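Uncharacterized protein (Legionella pneumophila subsp. pneumophila str. Philadelphia 1, PDB 4RD8) is of unknown function, a largely helical Legionella protein belonging to the uncharacterised DUF5636 family. Local coordinates at residues A[104-107]-A[108-112]. The protein carries 3 engineered substitutions. Sequence-based numbering, arbitrary orientation.
Sequences ADFM and FLVSS. Engineered in segment 104-107: Ala104 (natural residue Glu).
The methyl CG2 of Val110 lies against the ring of Phe106 one turn earlier, 3.6 Å from CE2 and a little farther from CD2 and CZ, meeting the ring at a slant. In Phe106 CG stands anti to the backbone N (chi1 -179°), beside the carbonyl carbon, and although CB leaves away from 108-112 the far end of the ring comes back close enough to meet the methyl. The same methyl also rests 3.4 Å from Phe106 O and makes a looser apolar contact with the selenium SE of the selenomethionine Met107. The buried face of helix 103-111, formed by Phe106 and Val110, packs into a helical fold: Trp180 of helix 179-184 meets Phe106 edge-to-face and also touches Met107 and Val110, while Leu116 and Leu121 pack against Phe106. Beneath the side chains runs the regular i to i+4 ladder, from Phe108 N to Ala104 O (an engineered residue) up to Ser111 N and Met107 O at 2.9 Å. Its third rung joins Val110 N to Phe106 O at 3.0 Å. Around Phe108 O the bonding is different. Ser112 OG donates to it at 2.8 Å, and the weak bond from Ser112 N to Phe108 O adds to this grip. In one of the two modelled conformers of Ser111, its OG reaches Phe108 O as well, from the opposite face of the carbonyl plane. Ser112 OG additionally sits 3.8 Å above one face of the Phe108 ring, displaced toward its rim, and Ser112 O receives a hydrogen bond from Arg89 NE.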
# COMPACT_ATOMS: atom_id res chain seq x y z
N ALA A 104 15.30 -6.03 -9.75
CA ALA A 104 16.06 -4.78 -9.88
C ALA A 104 15.29 -3.70 -10.61
O ALA A 104 15.38 -2.52 -10.28
CB ALA A 104 17.37 -5.03 -10.57
N ASP A 105 14.56 -4.11 -11.65
CA ASP A 105 13.75 -3.17 -12.43
C ASP A 105 12.54 -2.70 -11.65
O ASP A 105 12.18 -1.52 -11.69
CB ASP A 105 13.32 -3.82 -13.74
CG ASP A 105 14.49 -4.05 -14.67
OD1 ASP A 105 15.38 -3.17 -14.72
OD2 ASP A 105 14.53 -5.11 -15.34
N PHE A 106 11.91 -3.63 -10.93
CA PHE A 106 10.80 -3.27 -10.05
C PHE A 106 11.26 -2.25 -9.00
O PHE A 106 10.62 -1.22 -8.80
CB PHE A 106 10.25 -4.52 -9.34
CG PHE A 106 9.09 -4.23 -8.43
CD1 PHE A 106 7.80 -4.14 -8.93
CD2 PHE A 106 9.29 -4.01 -7.08
CE1 PHE A 106 6.72 -3.86 -8.09
CE2 PHE A 106 8.22 -3.72 -6.23
CZ PHE A 106 6.94 -3.64 -6.74
N MSE A 107 12.38 -2.53 -8.36
CA MSE A 107 12.88 -1.64 -7.30
C MSE A 107 13.34 -0.29 -7.86
O MSE A 107 13.21 0.73 -7.20
CB MSE A 107 13.96 -2.34 -6.46
CG MSE A 107 13.39 -3.47 -5.62
SE MSE A 107 11.97 -2.90 -4.37
CE MSE A 107 12.99 -3.32 -2.76
N PHE A 108 13.84 -0.29 -9.09
CA PHE A 108 14.16 0.98 -9.74
C PHE A 108 12.90 1.84 -9.89
O PHE A 108 12.91 3.05 -9.62
CB PHE A 108 14.82 0.75 -11.12
CG PHE A 108 14.95 2.01 -11.93
CD1 PHE A 108 16.01 2.88 -11.71
CD2 PHE A 108 14.00 2.34 -12.89
CE1 PHE A 108 16.12 4.06 -12.45
CE2 PHE A 108 14.12 3.52 -13.63
CZ PHE A 108 15.18 4.37 -13.41
N LEU A 109 11.80 1.23 -10.31
CA LEU A 109 10.57 2.00 -10.49
C LEU A 109 10.01 2.47 -9.15
O LEU A 109 9.46 3.57 -9.06
CB LEU A 109 9.53 1.18 -11.26
CG LEU A 109 9.98 0.95 -12.71
CD1 LEU A 109 9.04 -0.05 -13.41
CD2 LEU A 109 10.00 2.28 -13.48
N VAL A 110 10.14 1.63 -8.12
CA VAL A 110 9.72 2.04 -6.77
C VAL A 110 10.54 3.27 -6.35
O VAL A 110 10.00 4.27 -5.86
CB VAL A 110 9.92 0.90 -5.74
CG1 VAL A 110 9.77 1.43 -4.29
CG2 VAL A 110 8.90 -0.21 -5.99
N SER A 111 11.85 3.18 -6.55
CA SER A 111 12.74 4.27 -6.16
C SER A 111 12.44 5.54 -6.95
O SER A 111 12.84 6.63 -6.54
CB SER A 111 14.21 3.90 -6.36
OG SER A 111 14.59 4.01 -7.73
N SER A 112 11.75 5.40 -8.07
CA SER A 112 11.41 6.53 -8.91
C SER A 112 10.02 7.09 -8.61
O SER A 112 9.61 8.08 -9.22
CB SER A 112 11.49 6.15 -10.40
OG SER A 112 12.78 5.65 -10.70